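Local coordinates for protein ketosynthase (Streptomyces sp. MSC090213JE08, PDB 6KXD) that probably catalyses the decarboxylative condensation of a fatty acyl-ACP with malonyl-ACP, giving a 3-oxoacyl-ACP for polyketide chain extension, at residues A[118-122]-A[139-143]; A[292-298]-A[316-320]; A[385-390]-A[401-406]. One frame throughout, in Å; residues are numbered along the deposited sequence.

Contact 1 (A[118-122]-A[139-143])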
ATOM      1  N   ASP A 118      10.442 -12.326   8.209  1.00 41.65           N
ATOM      2  CA  ASP A 118      11.266 -13.015   7.226  1.00 41.47           C
ATOM      3  C   ASP A 118      12.515 -12.203   6.913  1.00 43.23           C
ATOM      4  O   ASP A 118      13.574 -12.760   6.705  1.00 41.17           O
ATOM      5  CB  ASP A 118      10.460 -13.370   5.966  1.00 46.17           C
ATOM      6  CG  ASP A 118       9.419 -14.437   6.223  1.00 50.27           C
ATOM      7  OD1 ASP A 118       9.639 -15.235   7.141  1.00 50.34           O
ATOM      8  OD2 ASP A 118       8.411 -14.473   5.489  1.00 52.41           O
ATOM      9  N   ILE A 119      12.399 -10.863   6.807  1.00 38.89           N
ATOM     10  CA  ILE A 119      13.566 -10.037   6.528  1.00 38.28           C
ATOM     11  C   ILE A 119      14.576 -10.238   7.676  1.00 37.69           C
ATOM     12  O   ILE A 119      15.781 -10.379   7.405  1.00 40.22           O
ATOM     13  CB  ILE A 119      13.210  -8.544   6.350  1.00 37.70           C
ATOM     14  CG1 ILE A 119      12.339  -8.356   5.098  1.00 42.68           C
ATOM     15  CG2 ILE A 119      14.444  -7.684   6.273  1.00 42.16           C
ATOM     16  CD1 ILE A 119      11.911  -6.927   4.860  1.00 42.45           C
ATOM     17  N   ALA A 120      14.063 -10.261   8.895  1.00 40.24           N
ATOM     18  CA  ALA A 120      14.944 -10.392  10.096  1.00 40.59           C
ATOM     19  C   ALA A 120      15.649 -11.757  10.040  1.00 41.56           C
ATOM     20  O   ALA A 120      16.864 -11.846  10.129  1.00 46.23           O
ATOM     21  CB  ALA A 120      14.129 -10.233  11.339  1.00 42.93           C
ATOM     22  N   VAL A 121      14.882 -12.775   9.702  1.00 40.72           N
ATOM     23  CA  VAL A 121      15.461 -14.120   9.637  1.00 41.73           C
ATOM     24  C   VAL A 121      16.512 -14.205   8.547  1.00 46.54           C
ATOM     25  O   VAL A 121      17.591 -14.840   8.726  1.00 43.19           O
ATOM     26  CB  VAL A 121      14.369 -15.183   9.469  1.00 44.56           C
ATOM     27  CG1 VAL A 121      14.996 -16.543   9.195  1.00 46.74           C
ATOM     28  CG2 VAL A 121      13.414 -15.250  10.642  1.00 47.11           C
ATOM     29  N   LEU A 122      16.257 -13.558   7.406  1.00 43.03           N
ATOM     30  CA  LEU A 122      17.273 -13.444   6.376  1.00 44.52           C
ATOM     31  C   LEU A 122      18.554 -12.809   6.911  1.00 47.56           C
ATOM     32  O   LEU A 122      19.660 -13.270   6.592  1.00 41.76           O
ATOM     33  CB  LEU A 122      16.756 -12.617   5.194  1.00 43.39           C
ATOM     34  CG  LEU A 122      15.835 -13.355   4.234  1.00 39.30           C
ATOM     35  CD1 LEU A 122      15.061 -12.362   3.373  1.00 42.69           C
ATOM     36  CD2 LEU A 122      16.655 -14.277   3.374  1.00 42.88           C
ATOM     37  N   LEU A 139      12.873 -17.476   1.622  1.00 43.39           N
ATOM     38  CA  LEU A 139      12.581 -16.283   2.367  1.00 45.95           C
ATOM     39  C   LEU A 139      12.674 -15.046   1.487  1.00 38.25           C
ATOM     40  O   LEU A 139      11.744 -14.200   1.539  1.00 44.03           O
ATOM     41  CB  LEU A 139      13.564 -16.140   3.529  1.00 48.12           C
ATOM     42  CG  LEU A 139      13.353 -17.093   4.694  1.00 54.13           C
ATOM     43  CD1 LEU A 139      14.296 -16.748   5.838  1.00 57.38           C
ATOM     44  CD2 LEU A 139      11.933 -17.037   5.171  1.00 53.65           C
ATOM     45  N   ALA A 140      13.754 -14.912   0.737  1.00 39.95           N
ATOM     46  CA  ALA A 140      13.971 -13.673   0.017  1.00 40.83           C
ATOM     47  C   ALA A 140      12.869 -13.508  -1.026  1.00 44.76           C
ATOM     48  O   ALA A 140      12.505 -12.423  -1.316  1.00 41.71           O
ATOM     49  CB  ALA A 140      15.342 -13.611  -0.600  1.00 43.01           C
ATOM     50  N   ARG A 141      12.310 -14.608  -1.538  1.00 42.76           N
ATOM     51  CA  ARG A 141      11.258 -14.496  -2.583  1.00 45.91           C
ATOM     52  C   ARG A 141       9.909 -13.992  -2.044  1.00 43.20           C
ATOM     53  O   ARG A 141       9.065 -13.602  -2.819  1.00 51.61           O
ATOM     54  CB  ARG A 141      11.048 -15.865  -3.223  1.00 42.35           C
ATOM     55  CG  ARG A 141      12.144 -16.144  -4.232  1.00 42.62           C
ATOM     56  CD  ARG A 141      12.190 -17.630  -4.526  1.00 45.54           C
ATOM     57  NE  ARG A 141      13.403 -17.920  -5.264  1.00 52.92           N
ATOM     58  CZ  ARG A 141      13.874 -19.139  -5.450  1.00 53.83           C
ATOM     59  NH1 ARG A 141      13.289 -20.160  -4.851  1.00 57.88           N
ATOM     60  NH2 ARG A 141      14.918 -19.316  -6.228  1.00 54.72           N
ATOM     61  N   ARG A 142       9.678 -14.040  -0.738  1.00 39.96           N
ATOM     62  CA  ARG A 142       8.381 -13.790  -0.258  1.00 39.39           C
ATOM     63  C   ARG A 142       8.262 -12.516   0.595  1.00 36.01           C
ATOM     64  O   ARG A 142       7.242 -12.359   1.199  1.00 41.14           O
ATOM     65  CB  ARG A 142       7.918 -15.032   0.481  1.00 43.00           C
ATOM     66  CG  ARG A 142       8.474 -15.168   1.886  1.00 42.24           C
ATOM     67  CD  ARG A 142       8.164 -16.575   2.356  1.00 40.51           C
ATOM     68  NE  ARG A 142       8.465 -16.670   3.779  1.00 41.27           N
ATOM     69  CZ  ARG A 142       8.594 -17.817   4.426  1.00 48.01           C
ATOM     70  NH1 ARG A 142       8.636 -18.951   3.739  1.00 39.20           N
ATOM     71  NH2 ARG A 142       8.675 -17.810   5.740  1.00 44.65           N
ATOM     72  N   ILE A 143       9.299 -11.671   0.642  1.00 39.94           N
ATOM     73  CA  ILE A 143       9.352 -10.529   1.576  1.00 39.82           C
ATOM     74  C   ILE A 143       8.644  -9.292   1.019  1.00 40.18           C
ATOM     75  O   ILE A 143       8.389  -8.389   1.768  1.00 44.44           O
ATOM     76  CB  ILE A 143      10.799 -10.167   1.975  1.00 42.31           C
ATOM     77  CG1 ILE A 143      11.661  -9.861   0.757  1.00 47.71           C
ATOM     78  CG2 ILE A 143      11.397 -11.283   2.845  1.00 48.63           C
ATOM     79  CD1 ILE A 143      12.803  -8.937   1.019  1.00 53.75           C
TER

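Contact 2 (A[292-298]-A[316-320])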
ATOM      1  N   GLN A 292     -22.878  14.482  11.725  1.00 61.30           N
ATOM      2  CA  GLN A 292     -22.247  14.135  12.987  1.00 58.36           C
ATOM      3  C   GLN A 292     -23.267  13.448  13.919  1.00 61.81           C
ATOM      4  O   GLN A 292     -22.927  12.474  14.583  1.00 58.23           O
ATOM      5  CB  GLN A 292     -21.666  15.378  13.663  1.00 64.82           C
ATOM      6  CG  GLN A 292     -20.295  15.787  13.146  1.00 67.22           C
ATOM      7  CD  GLN A 292     -20.318  16.890  12.112  1.00 67.15           C
ATOM      8  OE1 GLN A 292     -21.107  16.889  11.175  1.00 62.74           O
ATOM      9  NE2 GLN A 292     -19.393  17.826  12.242  1.00 74.15           N
ATOM     10  N   GLU A 293     -24.505  13.968  13.952  1.00 69.97           N
ATOM     11  CA  GLU A 293     -25.630  13.465  14.811  1.00 78.90           C
ATOM     12  C   GLU A 293     -25.851  11.960  14.628  1.00 72.60           C
ATOM     13  O   GLU A 293     -26.150  11.265  15.593  1.00 77.67           O
ATOM     14  CB  GLU A 293     -26.966  14.157  14.494  1.00 78.68           C
ATOM     15  CG  GLU A 293     -27.053  15.590  14.994  1.00 86.76           C
ATOM     16  CD  GLU A 293     -26.389  16.595  14.071  1.00 86.61           C
ATOM     17  OE1 GLU A 293     -26.940  16.829  12.986  1.00 88.02           O
ATOM     18  OE2 GLU A 293     -25.299  17.099  14.418  1.00 87.73           O
ATOM     19  N   GLU A 294     -25.753  11.481  13.383  1.00 69.29           N
ATOM     20  CA  GLU A 294     -26.231  10.146  13.030  1.00 66.48           C
ATOM     21  C   GLU A 294     -25.186   9.085  13.385  1.00 59.62           C
ATOM     22  O   GLU A 294     -25.450   7.900  13.242  1.00 62.71           O
ATOM     23  CB  GLU A 294     -26.553  10.017  11.539  1.00 67.79           C
ATOM     24  CG  GLU A 294     -27.421  11.117  10.960  1.00 66.93           C
ATOM     25  CD  GLU A 294     -27.753  10.861   9.501  1.00 72.85           C
ATOM     26  OE1 GLU A 294     -28.361   9.818   9.220  1.00 75.41           O
ATOM     27  OE2 GLU A 294     -27.358  11.671   8.642  1.00 76.96           O
ATOM     28  N   ILE A 295     -23.998   9.501  13.839  1.00 63.46           N
ATOM     29  CA  ILE A 295     -22.945   8.540  14.194  1.00 58.98           C
ATOM     30  C   ILE A 295     -23.206   7.987  15.602  1.00 52.83           C
ATOM     31  O   ILE A 295     -23.244   8.717  16.588  1.00 49.95           O
ATOM     32  CB  ILE A 295     -21.545   9.167  14.071  1.00 54.55           C
ATOM     33  CG1 ILE A 295     -21.241   9.605  12.630  1.00 52.94           C
ATOM     34  CG2 ILE A 295     -20.505   8.212  14.651  1.00 55.35           C
ATOM     35  CD1 ILE A 295     -21.273   8.498  11.596  1.00 52.86           C
ATOM     36  N   ASP A 296     -23.345   6.660  15.687  1.00 57.62           N
ATOM     37  CA  ASP A 296     -23.665   5.981  16.930  1.00 55.28           C
ATOM     38  C   ASP A 296     -22.420   5.816  17.787  1.00 58.64           C
ATOM     39  O   ASP A 296     -22.486   6.012  18.980  1.00 60.41           O
ATOM     40  CB  ASP A 296     -24.400   4.678  16.632  1.00 59.12           C
ATOM     41  CG  ASP A 296     -25.732   5.030  16.001  1.00 61.07           C
ATOM     42  OD1 ASP A 296     -26.403   5.930  16.564  1.00 64.81           O
ATOM     43  OD2 ASP A 296     -26.034   4.507  14.912  1.00 57.45           O
ATOM     44  N   PHE A 297     -21.288   5.438  17.184  1.00 56.54           N
ATOM     45  CA  PHE A 297     -20.017   5.493  17.888  1.00 53.66           C
ATOM     46  C   PHE A 297     -18.871   5.586  16.866  1.00 47.49           C
ATOM     47  O   PHE A 297     -19.035   5.315  15.690  1.00 51.85           O
ATOM     48  CB  PHE A 297     -19.845   4.328  18.878  1.00 53.68           C
ATOM     49  CG  PHE A 297     -19.495   2.987  18.285  1.00 49.72           C
ATOM     50  CD1 PHE A 297     -20.480   2.169  17.762  1.00 53.72           C
ATOM     51  CD2 PHE A 297     -18.174   2.571  18.196  1.00 53.81           C
ATOM     52  CE1 PHE A 297     -20.157   0.941  17.207  1.00 54.89           C
ATOM     53  CE2 PHE A 297     -17.845   1.355  17.617  1.00 51.14           C
ATOM     54  CZ  PHE A 297     -18.840   0.528  17.151  1.00 58.95           C
ATOM     55  N   ILE A 298     -17.734   6.038  17.374  1.00 55.83           N
ATOM     56  CA  ILE A 298     -16.484   6.063  16.674  1.00 51.08           C
ATOM     57  C   ILE A 298     -15.663   4.908  17.206  1.00 45.27           C
ATOM     58  O   ILE A 298     -15.493   4.774  18.434  1.00 50.58           O
ATOM     59  CB  ILE A 298     -15.777   7.409  16.893  1.00 45.96           C
ATOM     60  CG1 ILE A 298     -16.645   8.561  16.402  1.00 47.39           C
ATOM     61  CG2 ILE A 298     -14.381   7.387  16.269  1.00 48.87           C
ATOM     62  CD1 ILE A 298     -16.273   9.922  16.955  1.00 48.70           C
ATOM     63  N   ILE A 316     -11.785  14.687  17.129  1.00 46.41           N
ATOM     64  CA  ILE A 316     -13.143  14.217  17.251  1.00 46.18           C
ATOM     65  C   ILE A 316     -14.013  15.369  17.807  1.00 47.33           C
ATOM     66  O   ILE A 316     -15.074  15.665  17.267  1.00 47.23           O
ATOM     67  CB  ILE A 316     -13.217  12.932  18.107  1.00 49.13           C
ATOM     68  CG1 ILE A 316     -12.661  11.737  17.322  1.00 49.29           C
ATOM     69  CG2 ILE A 316     -14.651  12.660  18.554  1.00 48.01           C
ATOM     70  CD1 ILE A 316     -12.351  10.515  18.164  1.00 48.44           C
ATOM     71  N   VAL A 317     -13.522  16.017  18.854  1.00 52.77           N
ATOM     72  CA  VAL A 317     -14.256  17.106  19.498  1.00 55.45           C
ATOM     73  C   VAL A 317     -14.348  18.299  18.531  1.00 59.45           C
ATOM     74  O   VAL A 317     -15.382  18.967  18.469  1.00 61.97           O
ATOM     75  CB  VAL A 317     -13.619  17.477  20.852  1.00 60.39           C
ATOM     76  CG1 VAL A 317     -14.227  18.754  21.426  1.00 65.20           C
ATOM     77  CG2 VAL A 317     -13.714  16.343  21.857  1.00 63.18           C
ATOM     78  N   ASP A 318     -13.295  18.554  17.736  1.00 56.03           N
ATOM     79  CA  ASP A 318     -13.378  19.580  16.703  1.00 58.49           C
ATOM     80  C   ASP A 318     -14.552  19.318  15.769  1.00 57.45           C
ATOM     81  O   ASP A 318     -15.264  20.247  15.414  1.00 52.24           O
ATOM     82  CB  ASP A 318     -12.147  19.664  15.806  1.00 65.11           C
ATOM     83  CG  ASP A 318     -10.980  20.391  16.425  1.00 72.94           C
ATOM     84  OD1 ASP A 318     -11.171  21.005  17.496  1.00 70.84           O
ATOM     85  OD2 ASP A 318      -9.885  20.325  15.823  1.00 74.50           O
ATOM     86  N   VAL A 319     -14.721  18.065  15.329  1.00 48.05           N
ATOM     87  CA  VAL A 319     -15.652  17.779  14.316  1.00 48.98           C
ATOM     88  C   VAL A 319     -17.074  17.709  14.891  1.00 52.03           C
ATOM     89  O   VAL A 319     -18.030  18.066  14.226  1.00 55.49           O
ATOM     90  CB  VAL A 319     -15.298  16.465  13.596  1.00 52.82           C
ATOM     91  CG1 VAL A 319     -16.463  15.970  12.768  1.00 56.22           C
ATOM     92  CG2 VAL A 319     -14.035  16.636  12.759  1.00 55.51           C
ATOM     93  N   TYR A 320     -17.208  17.149  16.082  1.00 49.63           N
ATOM     94  CA  TYR A 320     -18.511  16.780  16.597  1.00 61.35           C
ATOM     95  C   TYR A 320     -19.037  17.827  17.573  1.00 56.56           C
ATOM     96  O   TYR A 320     -20.163  17.711  17.995  1.00 62.80           O
ATOM     97  CB  TYR A 320     -18.459  15.414  17.282  1.00 55.41           C
ATOM     98  CG  TYR A 320     -18.444  14.276  16.298  1.00 59.32           C
ATOM     99  CD1 TYR A 320     -19.631  13.717  15.853  1.00 62.35           C
ATOM    100  CD2 TYR A 320     -17.257  13.796  15.763  1.00 61.90           C
ATOM    101  CE1 TYR A 320     -19.642  12.693  14.924  1.00 66.05           C
ATOM    102  CE2 TYR A 320     -17.253  12.764  14.843  1.00 54.02           C
ATOM    103  CZ  TYR A 320     -18.446  12.214  14.418  1.00 57.00           C
ATOM    104  OH  TYR A 320     -18.486  11.197  13.514  1.00 60.52           O
TER

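Contact 3 (A[385-390]-A[401-406])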
ATOM      1  N   VAL A 385     -27.070   0.561  17.187  1.00 70.41           N
ATOM      2  CA  VAL A 385     -25.959   1.048  16.366  1.00 64.28           C
ATOM      3  C   VAL A 385     -26.343   0.883  14.895  1.00 54.52           C
ATOM      4  O   VAL A 385     -26.447  -0.219  14.373  1.00 58.55           O
ATOM      5  CB  VAL A 385     -24.656   0.325  16.734  1.00 69.26           C
ATOM      6  CG1 VAL A 385     -24.355   0.425  18.217  1.00 70.00           C
ATOM      7  CG2 VAL A 385     -24.685  -1.122  16.327  1.00 77.48           C
ATOM      8  N   ARG A 386     -26.584   2.013  14.233  1.00 60.15           N
ATOM      9  CA  ARG A 386     -26.976   2.030  12.836  1.00 63.85           C
ATOM     10  C   ARG A 386     -25.799   2.501  11.951  1.00 55.58           C
ATOM     11  O   ARG A 386     -25.692   2.046  10.834  1.00 54.23           O
ATOM     12  CB  ARG A 386     -28.221   2.905  12.633  1.00 72.80           C
ATOM     13  CG  ARG A 386     -29.483   2.420  13.345  1.00 81.23           C
ATOM     14  CD  ARG A 386     -30.448   3.567  13.628  1.00 91.26           C
ATOM     15  NE  ARG A 386     -29.907   4.544  14.585  1.00102.09           N
ATOM     16  CZ  ARG A 386     -30.331   5.802  14.732  1.00100.50           C
ATOM     17  NH1 ARG A 386     -31.397   6.225  14.073  1.00 91.93           N
ATOM     18  NH2 ARG A 386     -29.683   6.639  15.528  1.00 93.80           N
ATOM     19  N   ILE A 387     -24.971   3.431  12.449  1.00 60.31           N
ATOM     20  CA  ILE A 387     -23.911   4.067  11.656  1.00 59.01           C
ATOM     21  C   ILE A 387     -22.678   4.201  12.547  1.00 56.61           C
ATOM     22  O   ILE A 387     -22.770   4.670  13.691  1.00 57.69           O
ATOM     23  CB  ILE A 387     -24.388   5.418  11.073  1.00 58.83           C
ATOM     24  CG1 ILE A 387     -25.672   5.246  10.249  1.00 55.83           C
ATOM     25  CG2 ILE A 387     -23.277   6.088  10.262  1.00 58.86           C
ATOM     26  CD1 ILE A 387     -26.166   6.510   9.577  1.00 53.73           C
ATOM     27  N   VAL A 388     -21.524   3.755  12.029  1.00 50.56           N
ATOM     28  CA  VAL A 388     -20.313   3.716  12.806  1.00 47.82           C
ATOM     29  C   VAL A 388     -19.164   4.306  11.975  1.00 47.70           C
ATOM     30  O   VAL A 388     -19.097   4.122  10.785  1.00 52.50           O
ATOM     31  CB  VAL A 388     -19.987   2.292  13.277  1.00 51.47           C
ATOM     32  CG1 VAL A 388     -18.736   2.266  14.134  1.00 51.26           C
ATOM     33  CG2 VAL A 388     -21.151   1.650  14.013  1.00 55.40           C
ATOM     34  N   GLN A 389     -18.330   5.092  12.650  1.00 50.10           N
ATOM     35  CA  GLN A 389     -17.103   5.648  12.093  1.00 52.31           C
ATOM     36  C   GLN A 389     -15.916   4.827  12.613  1.00 52.88           C
ATOM     37  O   GLN A 389     -15.776   4.545  13.786  1.00 45.18           O
ATOM     38  CB  GLN A 389     -17.020   7.133  12.428  1.00 49.84           C
ATOM     39  CG  GLN A 389     -15.672   7.761  12.132  1.00 48.91           C
ATOM     40  CD  GLN A 389     -15.681   9.208  12.562  1.00 50.47           C
ATOM     41  OE1 GLN A 389     -16.673   9.909  12.401  1.00 57.33           O
ATOM     42  NE2 GLN A 389     -14.578   9.666  13.113  1.00 48.45           N
ATOM     43  N   ASN A 390     -15.065   4.405  11.683  1.00 43.72           N
ATOM     44  CA  ASN A 390     -13.855   3.736  12.038  1.00 45.88           C
ATOM     45  C   ASN A 390     -12.672   4.587  11.598  1.00 47.44           C
ATOM     46  O   ASN A 390     -12.453   4.753  10.405  1.00 44.34           O
ATOM     47  CB  ASN A 390     -13.787   2.379  11.340  1.00 46.04           C
ATOM     48  CG  ASN A 390     -12.593   1.537  11.724  1.00 50.79           C
ATOM     49  OD1 ASN A 390     -12.329   1.336  12.919  1.00 46.25           O
ATOM     50  ND2 ASN A 390     -11.905   1.001  10.717  1.00 45.85           N
ATOM     51  N   VAL A 401     -10.661   7.331   7.322  1.00 38.46           N
ATOM     52  CA  VAL A 401     -11.845   7.189   8.151  1.00 44.17           C
ATOM     53  C   VAL A 401     -12.923   6.538   7.303  1.00 40.20           C
ATOM     54  O   VAL A 401     -13.174   6.962   6.165  1.00 44.64           O
ATOM     55  CB  VAL A 401     -12.278   8.566   8.683  1.00 41.38           C
ATOM     56  CG1 VAL A 401     -13.534   8.421   9.521  1.00 46.23           C
ATOM     57  CG2 VAL A 401     -11.145   9.223   9.444  1.00 45.71           C
ATOM     58  N   LEU A 402     -13.505   5.457   7.830  1.00 39.63           N
ATOM     59  CA  LEU A 402     -14.484   4.670   7.160  1.00 41.67           C
ATOM     60  C   LEU A 402     -15.808   4.756   7.922  1.00 44.29           C
ATOM     61  O   LEU A 402     -15.790   4.700   9.149  1.00 46.55           O
ATOM     62  CB  LEU A 402     -13.967   3.236   7.135  1.00 41.54           C
ATOM     63  CG  LEU A 402     -14.921   2.157   6.640  1.00 44.05           C
ATOM     64  CD1 LEU A 402     -15.092   2.253   5.138  1.00 47.16           C
ATOM     65  CD2 LEU A 402     -14.416   0.778   7.049  1.00 46.89           C
ATOM     66  N   ILE A 403     -16.889   4.900   7.159  1.00 48.03           N
ATOM     67  CA  ILE A 403     -18.250   4.975   7.685  1.00 51.79           C
ATOM     68  C   ILE A 403     -19.026   3.798   7.117  1.00 49.59           C
ATOM     69  O   ILE A 403     -19.185   3.675   5.885  1.00 47.50           O
ATOM     70  CB  ILE A 403     -18.959   6.297   7.354  1.00 53.07           C
ATOM     71  CG1 ILE A 403     -18.135   7.558   7.636  1.00 53.39           C
ATOM     72  CG2 ILE A 403     -20.305   6.340   8.063  1.00 59.21           C
ATOM     73  CD1 ILE A 403     -17.741   7.791   9.065  1.00 58.56           C
ATOM     74  N   LEU A 404     -19.506   2.956   8.047  1.00 44.35           N
ATOM     75  CA  LEU A 404     -20.389   1.852   7.798  1.00 49.74           C
ATOM     76  C   LEU A 404     -21.779   2.167   8.370  1.00 50.71           C
ATOM     77  O   LEU A 404     -21.902   2.966   9.295  1.00 49.47           O
ATOM     78  CB  LEU A 404     -19.794   0.617   8.475  1.00 50.18           C
ATOM     79  CG  LEU A 404     -18.406   0.192   7.989  1.00 50.24           C
ATOM     80  CD1 LEU A 404     -17.924  -1.022   8.746  1.00 51.61           C
ATOM     81  CD2 LEU A 404     -18.424  -0.093   6.503  1.00 50.87           C
ATOM     82  N   GLY A 405     -22.794   1.519   7.795  1.00 57.23           N
ATOM     83  CA  GLY A 405     -24.193   1.686   8.137  1.00 58.17           C
ATOM     84  C   GLY A 405     -24.942   0.369   8.102  1.00 59.03           C
ATOM     85  O   GLY A 405     -24.476  -0.607   7.494  1.00 53.16           O
ATOM     86  N   THR A 406     -26.107   0.323   8.770  1.00 59.71           N
ATOM     87  CA  THR A 406     -26.952  -0.874   8.710  1.00 61.01           C
ATOM     88  C   THR A 406     -27.500  -0.960   7.290  1.00 60.16           C
ATOM     89  O   THR A 406     -27.823   0.068   6.716  1.00 56.32           O
ATOM     90  CB  THR A 406     -28.091  -0.857   9.745  1.00 65.38           C
ATOM     91  OG1 THR A 406     -27.537  -0.618  11.039  1.00 71.33           O
ATOM     92  CG2 THR A 406     -28.867  -2.159   9.778  1.00 58.23           C
TER

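Contact 1 (A[118-122]-A[139-143])
Helix 116-129 and the short helix 137-140 form a helix-loop-helix unit in the N-terminal half of the thiolase-like fold. The centre of the contact lies about 23 Å from the centre of the chain. Leu139, Asp118 and Leu122 lead the contact. Leu139 is the most covered and points its CA-to-CB bond at helix 116-129. It packs against Leu122 and Val121: Leu122 CD2 is 3.6 Å from Leu139 CB, and Val121 CG1 is 3.4 Å from Leu139 CD1. Leu122 also reaches past Leu139. Its CD1 lies 4.2 Å from Ala140 CB and 3.9 Å from Ile143 CG2. A type I turn from Ala140 to Ile143 follows the short helix and brings Ile143 back to the contact. There Ile143 CG2 also meets Ile119 CG1 at 3.8 Å. Asp118 supplies the polar part. Its CB rests 3.9 Å from Ile143 CG2, while its carboxylate meets the edge of the Arg142 guanidinium. Arg142 has a second partner, the carbonyl of Asp73. Phe215 of the neighbouring subunit packs on Ala140 and Ile143, so this region also joins the dimer interface. The Asp118-Arg142 salt bridge is two-pronged: Arg142 NE donates to Asp118 OD2 at 2.8 Å, and Arg142 NH2 donates to Asp118 OD1 at 3.1 Å.

Contact 2 (A[292-298]-A[316-320])
This contact lies within a beta-alpha-beta crossover of the C-terminal half of the thiolase-like fold. Strand 297-299 leads to helix 306-320, and strand 326-328 then joins the first strand in parallel. The contact sets the end of the helix against the 3-10 turn 292-294, the loop after it and the beginning of strand 297-299. One polar bond crosses the two segments. Gln292 NE2 donates to Val319 O, and at 2.4 Å the bond is very short. The N-H...O angle is 166°, so it is nearly straight. The hydroxyl of Tyr320 has its polar partner outside, in Gln389 OE1 of strand 387-394.

The aromatic part belongs to Tyr320, the most covered residue. Gln292 CG lies over one face of its ring, 3.8 Å from the centroid and 27° off the normal. This is a CH-pi contact. The same glutamine thus grips the helix end twice, through its aliphatic chain and through its amide.

The apolar part is built by two isoleucines. Ile295 CB approaches Tyr320 CE1 at 4.1 Å. Ile298 points from the strand to the helix, where its CD1 meets Tyr320 CE2 at 3.7 Å. Leu285 of helix 274-288 covers Ile295, and Ala278 and Ile281 of that helix pack on Val319. Pro325 touches both Ile298 and Tyr320 just before the next strand. One turn back along the helix from Tyr320, Ile316 CG2 sits 3.6 Å from Ile298 CD1.

Contact 3 (A[385-390]-A[401-406])
Val385 lies before the strand and touches the other segment only lightly, with its O 3.5 Å from Thr406 OG1. Arg386 comes next. Its carbonyl O accepts two bonds from Thr406, from N at 2.7 Å and from OG1 at 3.2 Å. Its guanidinium turns away and forms a salt bridge with Asp384. Ile387 starts the strand opposite Gly405 in a non-hydrogen-bonded pair, with the CA atoms 4.3 Å apart. Its CG2 reaches Ile403 CG2 at 3.7 Å on the same face. Val388 and Leu404 form a hydrogen-bonded pair: Val388 N donates to Leu404 O at 2.9 Å, and Leu404 N to Val388 O at 3.0 Å. These strands, 387-394 and 398-405, form an antiparallel beta hairpin in the central mixed sheet of the thiolase-like fold. The axes of segments 387-390 and 401-405 approach to 4.6 Å, with 163° between their directions. Val388 and Leu404 pack on Ile353 of helix 341-355, and Gln389, on the other face, packs on Ile281 of helix 274-288. Gln389 pairs with Ile403, its CB 3.5 Å from Ile403 CD1. Asn390 pairs with Leu402: Asn390 N to Leu402 O is 2.7 Å and Leu402 N to Asn390 O is 2.9 Å. Gln389 OE1 bonds to Tyr320 OH, while Asn390 ND2 bonds to Asn174 OD1 and Ser342 O, and Asn390 OD1 is hydrogen-bonded to Ser299 OG.

Contacts 2 and 3 are neighbours, with centres about 11 Å apart. Strands 297-299 and 387-394 lie side by side and parallel in one sheet, so the crossover unit and the hairpin pack against each other. Ile295 CD1 lies 3.4 Å from Ile387 CG2, and Phe297 CE1 lies 3.4 Å from Val388 CG2. Asp296 N lies 2.9 Å from Ile387 O, a probable hydrogen bond. Tyr320 OH and Gln389 OE1 are 2.5 Å apart. Contact 1 is separate. Its centre is about 43 Å from that of contact 2 and about 37 Å from that of contact 3, across the centre of the chain. It meets the neighbouring subunit, whereas no other chain touches contacts 2 and 3.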